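Local coordinates for protein 5-dehydro-2-deoxygluconokinase (PDB 2QCV) that probably phosphorylates 5-dehydro-2-deoxy-D-gluconate with ATP, a step in the breakdown of myo-inositol to acetyl-CoA, as a kinase of the PfkB family, at residues 197-207 and 229-240; 274-282 and 292-303. All blocks are in the same frame, centred on the assembly; numbering follows the deposited sequence.

Contact 1 (197-207 and 229-240)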
loop_
_atom_site.group_PDB
_atom_site.type_symbol
_atom_site.label_atom_id
_atom_site.label_comp_id
_atom_site.label_asym_id
_atom_site.label_seq_id
_atom_site.Cartn_x
_atom_site.Cartn_y
_atom_site.Cartn_z
ATOM N N ALA A 197 19.171 19.529 -11.215
ATOM C CA ALA A 197 19.621 20.759 -11.887
ATOM C C ALA A 197 21.139 20.879 -11.792
ATOM O O ALA A 197 21.802 21.316 -12.743
ATOM C CB ALA A 197 18.935 22.020 -11.282
ATOM N N GLU A 198 21.719 20.443 -10.665
ATOM C CA GLU A 198 23.155 20.581 -10.470
ATOM C C GLU A 198 23.971 19.716 -11.439
ATOM O O GLU A 198 25.117 20.042 -11.716
ATOM C CB GLU A 198 23.509 20.241 -9.020
ATOM C CG GLU A 198 23.122 21.385 -8.048
ATOM C CD GLU A 198 23.178 20.968 -6.586
ATOM O OE1 GLU A 198 23.663 19.848 -6.313
ATOM O OE2 GLU A 198 22.738 21.766 -5.726
ATOM N N GLN A 199 23.347 18.669 -11.942
ATOM C CA GLN A 199 23.931 17.702 -12.874
ATOM C C GLN A 199 23.678 18.067 -14.323
ATOM O O GLN A 199 24.255 17.461 -15.233
ATOM C CB GLN A 199 23.210 16.357 -12.756
ATOM C CG GLN A 199 23.214 15.676 -11.484
ATOM C CD GLN A 199 22.868 14.227 -11.684
ATOM O OE1 GLN A 199 23.610 13.496 -12.335
ATOM N NE2 GLN A 199 21.730 13.812 -11.178
ATOM N N SER A 200 22.769 19.013 -14.560
ATOM C CA SER A 200 22.265 19.283 -15.924
ATOM C C SER A 200 23.076 20.349 -16.643
ATOM O O SER A 200 23.737 21.158 -16.012
ATOM C CB SER A 200 20.801 19.739 -15.846
ATOM O OG SER A 200 20.004 18.706 -15.314
ATOM N N ASP A 201 22.971 20.367 -17.973
ATOM C CA ASP A 201 23.659 21.334 -18.821
ATOM C C ASP A 201 22.805 22.573 -19.100
ATOM O O ASP A 201 23.298 23.708 -19.145
ATOM C CB ASP A 201 24.033 20.617 -20.120
ATOM C CG ASP A 201 24.952 19.483 -19.872
ATOM O OD1 ASP A 201 26.013 19.728 -19.282
ATOM O OD2 ASP A 201 24.633 18.337 -20.219
ATOM N N ILE A 202 21.513 22.336 -19.264
ATOM C CA ILE A 202 20.530 23.398 -19.507
ATOM C C ILE A 202 19.362 23.162 -18.583
ATOM O O ILE A 202 18.846 22.037 -18.505
ATOM C CB ILE A 202 20.013 23.403 -20.992
ATOM C CG1 ILE A 202 21.191 23.483 -21.977
ATOM C CG2 ILE A 202 18.983 24.529 -21.191
ATOM C CD1 ILE A 202 20.800 23.357 -23.485
ATOM N N VAL A 203 18.923 24.216 -17.899
ATOM C CA VAL A 203 17.772 24.151 -17.013
ATOM C C VAL A 203 16.771 25.211 -17.420
ATOM O O VAL A 203 17.147 26.377 -17.575
ATOM C CB VAL A 203 18.167 24.345 -15.514
ATOM C CG1 VAL A 203 16.972 24.056 -14.607
ATOM C CG2 VAL A 203 19.337 23.410 -15.167
ATOM N N ILE A 204 15.517 24.788 -17.625
ATOM C CA ILE A 204 14.438 25.662 -18.116
ATOM C C ILE A 204 13.265 25.560 -17.163
ATOM O O ILE A 204 12.823 24.459 -16.886
ATOM C CB ILE A 204 13.939 25.234 -19.508
ATOM C CG1 ILE A 204 15.095 25.201 -20.517
ATOM C CG2 ILE A 204 12.838 26.185 -19.969
ATOM C CD1 ILE A 204 14.715 24.617 -21.894
ATOM N N GLY A 205 12.766 26.684 -16.663
ATOM C CA GLY A 205 11.641 26.672 -15.726
ATOM C C GLY A 205 11.100 28.051 -15.503
ATOM O O GLY A 205 11.742 29.036 -15.884
ATOM N N THR A 206 9.916 28.127 -14.903
ATOM C CA THR A 206 9.380 29.381 -14.471
ATOM C C THR A 206 10.079 29.832 -13.198
ATOM O O THR A 206 10.659 29.031 -12.460
ATOM C CB THR A 206 7.851 29.289 -14.210
ATOM O OG1 THR A 206 7.608 28.445 -13.075
ATOM C CG2 THR A 206 7.105 28.753 -15.438
ATOM N N ARG A 207 9.971 31.116 -12.885
ATOM C CA ARG A 207 10.535 31.637 -11.643
ATOM C C ARG A 207 9.943 30.870 -10.458
ATOM O O ARG A 207 10.648 30.519 -9.550
ATOM C CB ARG A 207 10.253 33.146 -11.559
ATOM C CG ARG A 207 10.766 33.893 -10.331
ATOM C CD ARG A 207 12.289 33.809 -10.178
ATOM N NE ARG A 207 12.682 32.775 -9.211
ATOM C CZ ARG A 207 13.929 32.406 -8.931
ATOM N NH1 ARG A 207 14.973 32.979 -9.541
ATOM N NH2 ARG A 207 14.147 31.474 -7.995
ATOM N N LEU A 229 23.658 27.848 -9.294
ATOM C CA LEU A 229 23.728 26.735 -10.232
ATOM C C LEU A 229 24.987 26.737 -11.078
ATOM O O LEU A 229 25.458 25.671 -11.475
ATOM C CB LEU A 229 22.493 26.713 -11.123
ATOM C CG LEU A 229 21.234 26.206 -10.427
ATOM C CD1 LEU A 229 20.082 26.323 -11.373
ATOM C CD2 LEU A 229 21.401 24.755 -9.917
ATOM N N PHE A 230 25.571 27.911 -11.286
ATOM C CA PHE A 230 26.821 28.026 -12.052
ATOM C C PHE A 230 28.067 27.605 -11.253
ATOM O O PHE A 230 29.164 27.602 -11.798
ATOM C CB PHE A 230 27.017 29.425 -12.655
ATOM C CG PHE A 230 26.111 29.738 -13.846
ATOM C CD1 PHE A 230 25.705 28.758 -14.732
ATOM C CD2 PHE A 230 25.752 31.030 -14.106
ATOM C CE1 PHE A 230 24.893 29.047 -15.790
ATOM C CE2 PHE A 230 24.938 31.342 -15.191
ATOM C CZ PHE A 230 24.500 30.332 -16.032
ATOM N N LYS A 231 27.890 27.205 -9.991
ATOM C CA LYS A 231 28.901 26.458 -9.250
ATOM C C LYS A 231 28.883 24.993 -9.643
ATOM O O LYS A 231 29.765 24.264 -9.258
ATOM C CB LYS A 231 28.666 26.561 -7.738
ATOM C CG LYS A 231 28.953 27.921 -7.199
ATOM C CD LYS A 231 28.521 28.003 -5.731
ATOM C CE LYS A 231 28.578 29.436 -5.252
ATOM N NZ LYS A 231 28.037 29.560 -3.872
ATOM N N HIS A 232 27.871 24.575 -10.416
ATOM C CA HIS A 232 27.632 23.163 -10.722
ATOM C C HIS A 232 27.700 22.989 -12.247
ATOM O O HIS A 232 28.435 23.754 -12.891
ATOM C CB HIS A 232 26.326 22.706 -10.078
ATOM C CG HIS A 232 26.314 22.860 -8.593
ATOM N ND1 HIS A 232 26.790 21.885 -7.744
ATOM C CD2 HIS A 232 25.930 23.892 -7.802
ATOM C CE1 HIS A 232 26.675 22.295 -6.492
ATOM N NE2 HIS A 232 26.138 23.502 -6.494
ATOM N N SER A 233 26.988 22.009 -12.811
ATOM C CA SER A 233 27.076 21.717 -14.234
ATOM C C SER A 233 26.453 22.721 -15.216
ATOM O O SER A 233 26.949 22.835 -16.323
ATOM C CB SER A 233 26.497 20.334 -14.533
ATOM O OG SER A 233 27.281 19.332 -13.904
ATOM N N PRO A 234 25.311 23.364 -14.887
ATOM C CA PRO A 234 24.689 24.150 -15.963
ATOM C C PRO A 234 25.563 25.176 -16.641
ATOM O O PRO A 234 26.367 25.862 -15.976
ATOM C CB PRO A 234 23.500 24.822 -15.260
ATOM C CG PRO A 234 23.156 23.839 -14.205
ATOM C CD PRO A 234 24.455 23.330 -13.693
ATOM N N GLU A 235 25.396 25.255 -17.962
ATOM C CA GLU A 235 26.014 26.293 -18.821
ATOM C C GLU A 235 24.973 27.296 -19.324
ATOM O O GLU A 235 25.320 28.369 -19.751
ATOM C CB GLU A 235 26.704 25.603 -20.024
ATOM C CG GLU A 235 25.697 25.073 -21.065
ATOM C CD GLU A 235 26.260 24.046 -22.097
ATOM O OE1 GLU A 235 27.445 23.676 -21.973
ATOM O OE2 GLU A 235 25.499 23.660 -23.048
ATOM N N LEU A 236 23.687 26.962 -19.181
ATOM C CA LEU A 236 22.570 27.777 -19.657
ATOM C C LEU A 236 21.375 27.600 -18.772
ATOM O O LEU A 236 20.938 26.468 -18.546
ATOM C CB LEU A 236 22.174 27.403 -21.097
ATOM C CG LEU A 236 21.009 28.172 -21.756
ATOM C CD1 LEU A 236 21.268 29.725 -21.917
ATOM C CD2 LEU A 236 20.698 27.539 -23.088
ATOM N N ILE A 237 20.833 28.710 -18.273
ATOM C CA ILE A 237 19.681 28.656 -17.392
ATOM C C ILE A 237 18.647 29.606 -17.949
ATOM O O ILE A 237 18.950 30.788 -18.223
ATOM C CB ILE A 237 20.078 29.068 -15.933
ATOM C CG1 ILE A 237 21.164 28.138 -15.392
ATOM C CG2 ILE A 237 18.858 29.168 -15.001
ATOM C CD1 ILE A 237 21.852 28.602 -14.119
ATOM N N VAL A 238 17.450 29.084 -18.178
ATOM C CA VAL A 238 16.345 29.886 -18.723
ATOM C C VAL A 238 15.239 30.031 -17.686
ATOM O O VAL A 238 14.685 29.041 -17.219
ATOM C CB VAL A 238 15.799 29.265 -20.018
ATOM C CG1 VAL A 238 14.629 30.102 -20.538
ATOM C CG2 VAL A 238 16.955 29.103 -21.097
ATOM N N ILE A 239 14.950 31.259 -17.273
ATOM C CA ILE A 239 13.988 31.502 -16.204
ATOM C C ILE A 239 12.829 32.313 -16.803
ATOM O O ILE A 239 13.045 33.414 -17.318
ATOM C CB ILE A 239 14.616 32.265 -14.975
ATOM C CG1 ILE A 239 15.939 31.582 -14.511
ATOM C CG2 ILE A 239 13.580 32.425 -13.815
ATOM C CD1 ILE A 239 16.626 32.189 -13.281
ATOM N N LYS A 240 11.626 31.743 -16.767
ATOM C CA LYS A 240 10.438 32.341 -17.401
ATOM C C LYS A 240 9.550 33.036 -16.387
ATOM O O LYS A 240 9.302 32.531 -15.271
ATOM C CB LYS A 240 9.638 31.264 -18.106
ATOM C CG LYS A 240 10.493 30.426 -19.080
ATOM C CD LYS A 240 9.683 29.291 -19.626
ATOM C CE LYS A 240 9.552 28.135 -18.677
ATOM N NZ LYS A 240 8.457 27.190 -19.128
HETATM O O HOH W 1 27.895 18.964 -11.304
HETATM O O HOH W 2 27.265 21.786 -18.666
#
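Asp201 O takes two backbone N-H groups from the other segment: Glu235 N lies 2.9 Å from Asp201 O, and the longer bond comes from Leu236 N, almost in line with the carbonyl. This forked grip starts the pairing of strands 202-206 and 236-240, whose directions differ by 11°. From there the bonds alternate as parallel strands require: Val203 N to Leu236 O, Val238 N to Val203 O at 2.8 Å, Gly205 N to Val238 O, and Lys240 N to Gly205 O. Arg207 N, at the start of the next helix, closes the series on Lys240 O. These are neighbouring parallel strands in the central sheet of the ribokinase-like PfkB fold. Ile202, Ile204, Leu236 and Val238 share one face, where Ile202 CG2 meets Leu236 CD2 at 3.9 Å and helix 271-284 packs; Val203, Ile237 and Ile239 turn to the other, against Phe210.

Before the strands, Ser233 N donates to Glu198 O. Glu198, extended beyond CG, lies alongside His232: its CG sits over the ring face, 3.6 Å from the centroid, and the carboxylate stacks 7° from the ring plane. Glu198 OE2 is hydrogen-bonded to Tyr228 OH and salt-bridged to Arg163 of a second subunit. Replacing His232 by an alanine would probably open a gap beside the Glu198 chain, leaving the carboxylate to those two partners. Pro234 CG approaches Ala197 O to 3.2 Å. A water donates to both Asp201 OD1 and Ser233 O, while Asp201 OD2 is hydrogen-bonded to Val172 N of strand 171-175.

Contact 2 (274-282 and 292-303)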
loop_
_atom_site.group_PDB
_atom_site.type_symbol
_atom_site.label_atom_id
_atom_site.label_comp_id
_atom_site.label_asym_id
_atom_site.label_seq_id
_atom_site.Cartn_x
_atom_site.Cartn_y
_atom_site.Cartn_z
ATOM N N SER A 274 5.337 23.742 -25.414
ATOM C CA SER A 274 5.524 24.464 -26.675
ATOM C C SER A 274 6.741 25.395 -26.590
ATOM O O SER A 274 7.561 25.449 -27.529
ATOM C CB SER A 274 4.272 25.263 -27.050
ATOM O OG SER A 274 3.409 24.472 -27.843
ATOM N N TYR A 275 6.879 26.086 -25.458
ATOM C CA TYR A 275 8.043 26.929 -25.231
ATOM C C TYR A 275 9.351 26.125 -25.340
ATOM O O TYR A 275 10.257 26.512 -26.061
ATOM C CB TYR A 275 7.908 27.670 -23.896
ATOM C CG TYR A 275 9.001 28.674 -23.643
ATOM C CD1 TYR A 275 10.294 28.258 -23.340
ATOM C CD2 TYR A 275 8.748 30.050 -23.711
ATOM C CE1 TYR A 275 11.318 29.186 -23.118
ATOM C CE2 TYR A 275 9.756 30.977 -23.470
ATOM C CZ TYR A 275 11.025 30.547 -23.178
ATOM O OH TYR A 275 12.016 31.462 -22.942
ATOM N N ALA A 276 9.418 24.979 -24.665
ATOM C CA ALA A 276 10.644 24.184 -24.604
ATOM C C ALA A 276 10.972 23.616 -25.967
ATOM O O ALA A 276 12.129 23.658 -26.375
ATOM C CB ALA A 276 10.514 23.050 -23.583
ATOM N N SER A 277 9.978 23.068 -26.656
ATOM C CA SER A 277 10.236 22.450 -27.974
ATOM C C SER A 277 10.752 23.487 -28.977
ATOM O O SER A 277 11.745 23.259 -29.650
ATOM C CB SER A 277 8.995 21.714 -28.495
ATOM O OG SER A 277 7.833 22.478 -28.462
ATOM N N ALA A 278 10.103 24.653 -29.035
ATOM C CA ALA A 278 10.502 25.700 -29.995
ATOM C C ALA A 278 11.827 26.367 -29.593
ATOM O O ALA A 278 12.637 26.716 -30.456
ATOM C CB ALA A 278 9.382 26.746 -30.182
ATOM N N PHE A 279 12.042 26.576 -28.296
ATOM C CA PHE A 279 13.314 27.104 -27.816
ATOM C C PHE A 279 14.458 26.152 -28.184
ATOM O O PHE A 279 15.476 26.562 -28.767
ATOM C CB PHE A 279 13.267 27.308 -26.300
ATOM C CG PHE A 279 14.573 27.760 -25.707
ATOM C CD1 PHE A 279 14.902 29.108 -25.615
ATOM C CD2 PHE A 279 15.456 26.849 -25.210
ATOM C CE1 PHE A 279 16.133 29.517 -25.074
ATOM C CE2 PHE A 279 16.671 27.238 -24.662
ATOM C CZ PHE A 279 17.014 28.579 -24.603
ATOM N N LEU A 280 14.264 24.857 -27.925
ATOM C CA LEU A 280 15.300 23.893 -28.277
ATOM C C LEU A 280 15.482 23.761 -29.773
ATOM O O LEU A 280 16.598 23.642 -30.258
ATOM C CB LEU A 280 15.026 22.525 -27.675
ATOM C CG LEU A 280 15.066 22.490 -26.133
ATOM C CD1 LEU A 280 14.486 21.136 -25.593
ATOM C CD2 LEU A 280 16.501 22.756 -25.673
ATOM N N TYR A 281 14.391 23.743 -30.520
ATOM C CA TYR A 281 14.525 23.781 -31.978
ATOM C C TYR A 281 15.414 24.924 -32.442
ATOM O O TYR A 281 16.308 24.743 -33.293
ATOM C CB TYR A 281 13.157 23.885 -32.640
ATOM C CG TYR A 281 13.213 24.283 -34.090
ATOM C CD1 TYR A 281 13.327 23.323 -35.088
ATOM C CD2 TYR A 281 13.122 25.615 -34.464
ATOM C CE1 TYR A 281 13.361 23.695 -36.458
ATOM C CE2 TYR A 281 13.197 26.004 -35.817
ATOM C CZ TYR A 281 13.284 25.026 -36.801
ATOM O OH TYR A 281 13.323 25.395 -38.118
ATOM N N ALA A 282 15.172 26.123 -31.911
ATOM C CA ALA A 282 15.969 27.277 -32.325
ATOM C C ALA A 282 17.439 27.124 -31.982
ATOM O O ALA A 282 18.328 27.484 -32.788
ATOM C CB ALA A 282 15.396 28.590 -31.717
ATOM N N ALA A 292 16.214 32.113 -29.842
ATOM C CA ALA A 292 15.549 30.935 -29.279
ATOM C C ALA A 292 14.455 31.334 -28.282
ATOM O O ALA A 292 13.395 30.724 -28.247
ATOM C CB ALA A 292 16.557 29.970 -28.650
ATOM N N LEU A 293 14.710 32.352 -27.468
ATOM C CA LEU A 293 13.687 32.860 -26.550
ATOM C C LEU A 293 12.416 33.330 -27.285
ATOM O O LEU A 293 11.298 33.118 -26.780
ATOM C CB LEU A 293 14.266 33.969 -25.672
ATOM C CG LEU A 293 15.373 33.627 -24.675
ATOM C CD1 LEU A 293 15.972 34.949 -24.079
ATOM C CD2 LEU A 293 14.879 32.675 -23.541
ATOM N N LYS A 294 12.574 33.908 -28.483
ATOM C CA LYS A 294 11.413 34.357 -29.262
ATOM C C LYS A 294 10.636 33.172 -29.806
ATOM O O LYS A 294 9.406 33.154 -29.798
ATOM C CB LYS A 294 11.858 35.228 -30.427
ATOM C CG LYS A 294 12.640 36.456 -30.030
ATOM C CD LYS A 294 12.868 37.434 -31.184
ATOM C CE LYS A 294 13.923 38.505 -30.818
ATOM N NZ LYS A 294 13.563 39.211 -29.555
ATOM N N TYR A 295 11.353 32.165 -30.299
ATOM C CA TYR A 295 10.713 30.947 -30.743
ATOM C C TYR A 295 9.903 30.285 -29.635
ATOM O O TYR A 295 8.790 29.889 -29.898
ATOM C CB TYR A 295 11.732 29.963 -31.328
ATOM C CG TYR A 295 12.044 30.224 -32.776
ATOM C CD1 TYR A 295 12.848 31.319 -33.166
ATOM C CD2 TYR A 295 11.586 29.365 -33.769
ATOM C CE1 TYR A 295 13.144 31.539 -34.479
ATOM C CE2 TYR A 295 11.888 29.603 -35.149
ATOM C CZ TYR A 295 12.669 30.689 -35.473
ATOM O OH TYR A 295 12.997 30.971 -36.783
ATOM N N GLY A 296 10.437 30.186 -28.418
ATOM C CA GLY A 296 9.711 29.531 -27.329
ATOM C C GLY A 296 8.467 30.348 -26.981
ATOM O O GLY A 296 7.363 29.811 -26.831
ATOM N N SER A 297 8.650 31.656 -26.882
ATOM C CA SER A 297 7.543 32.520 -26.541
ATOM C C SER A 297 6.442 32.538 -27.600
ATOM O O SER A 297 5.245 32.495 -27.266
ATOM C CB SER A 297 8.042 33.949 -26.289
ATOM O OG SER A 297 9.133 33.943 -25.418
ATOM N N ALA A 298 6.818 32.598 -28.870
ATOM C CA ALA A 298 5.830 32.597 -29.946
ATOM C C ALA A 298 5.034 31.282 -29.987
ATOM O O ALA A 298 3.803 31.264 -30.166
ATOM C CB ALA A 298 6.538 32.887 -31.324
ATOM N N SER A 299 5.736 30.165 -29.856
ATOM C CA SER A 299 5.080 28.858 -29.833
ATOM C C SER A 299 4.102 28.727 -28.664
ATOM O O SER A 299 3.003 28.225 -28.841
ATOM C CB SER A 299 6.115 27.729 -29.750
ATOM O OG SER A 299 5.520 26.471 -30.060
ATOM N N ALA A 300 4.523 29.140 -27.467
ATOM C CA ALA A 300 3.615 29.228 -26.310
ATOM C C ALA A 300 2.354 30.008 -26.571
ATOM O O ALA A 300 1.246 29.566 -26.224
ATOM C CB ALA A 300 4.321 29.817 -25.108
ATOM N N SER A 301 2.502 31.166 -27.193
ATOM C CA SER A 301 1.360 31.974 -27.544
ATOM C C SER A 301 0.415 31.246 -28.514
ATOM O O SER A 301 -0.781 31.306 -28.356
ATOM C CB SER A 301 1.802 33.293 -28.160
ATOM O OG SER A 301 0.733 33.968 -28.821
ATOM N N ILE A 302 0.948 30.572 -29.513
ATOM C CA ILE A 302 0.105 29.959 -30.536
ATOM C C ILE A 302 -0.672 28.796 -29.934
ATOM O O ILE A 302 -1.889 28.637 -30.179
ATOM C CB ILE A 302 0.958 29.471 -31.713
ATOM C CG1 ILE A 302 1.548 30.642 -32.450
ATOM C CG2 ILE A 302 0.112 28.640 -32.705
ATOM C CD1 ILE A 302 2.689 30.268 -33.379
ATOM N N VAL A 303 -0.002 27.994 -29.122
ATOM C CA VAL A 303 -0.652 26.797 -28.580
ATOM C C VAL A 303 -1.823 27.167 -27.674
ATOM O O VAL A 303 -2.838 26.454 -27.670
ATOM C CB VAL A 303 0.358 25.823 -27.931
ATOM C CG1 VAL A 303 0.758 26.296 -26.567
ATOM C CG2 VAL A 303 -0.216 24.409 -27.902
HETATM O O HOH W 3 6.709 24.301 -30.566
#
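The Tyr275 ring enters as a knob among Leu293, Gly296, Ser297 and Ala300, swung against segment 292-303 with CG anti to the backbone N (chi1 -174°). Gly296 CA stands over one face of that ring, 3.9 Å from its centroid and 18° off the normal, a CH-pi contact. The hydroxyl end passes close to Leu293 CD2 and is hydrogen-bonded beyond the pair to Ser246 OG. Phe279 lies alongside Leu293, its CE1 3.7 Å from Leu293 CD2, while Tyr295 CE2 comes to the edge of the Tyr281 ring.

Small residues bring the backbones together. The CA atoms of Tyr275 and Gly296 are 3.7 Å apart, and Tyr275 CA makes a C-H...O contact with Gly296 O. A beta carbon on Gly296 would probably collide with Tyr275 O. Ala282 CB presses on Ala292 CA, and Ala278 CB meets Ser299 CB at 3.4 Å, both tighter than usual carbon contacts.

Polar links are few, and no clear direct hydrogen bond crosses the interface. One water bridges it, donating to Ser277 OG at 3.0 Å and bonded to Ser299 OG. Within segment 292-303 Ser297 OG donates to Leu293 O at 2.7 Å, turning the hydroxyl back onto its own backbone; Ser297 N reaches the same oxygen from the opposite face of its plane.

The axes of the two segments approach to 7.0 Å, and their directions differ by 148°: this is a close-packed, roughly antiparallel helical hairpin, set against strands 236-240 and 246-250 of the PfkB-family core.

Overall arrangement
Following the chain from the N terminus, helix 186-199 leads into strand 202-206, and two helices, 207-213 and 222-229, intervene before strand 236-240 returns beside it: contact 1 closes this crossover within the central sheet. The chain then runs through antiparallel strands 246-250 and 255-258 before helix 271-284. A short connection turns it back into helix 289-305, and contact 2 closes that hairpin. The two closures follow in series, neither enclosing nor crossing the other. Their centres are about 18 Å apart, yet they meet directly: Val238 CG2 packs 3.5 Å from Phe279 CZ, and Lys240 makes a cation-pi contact with Tyr275, tying the hairpin to the sheet.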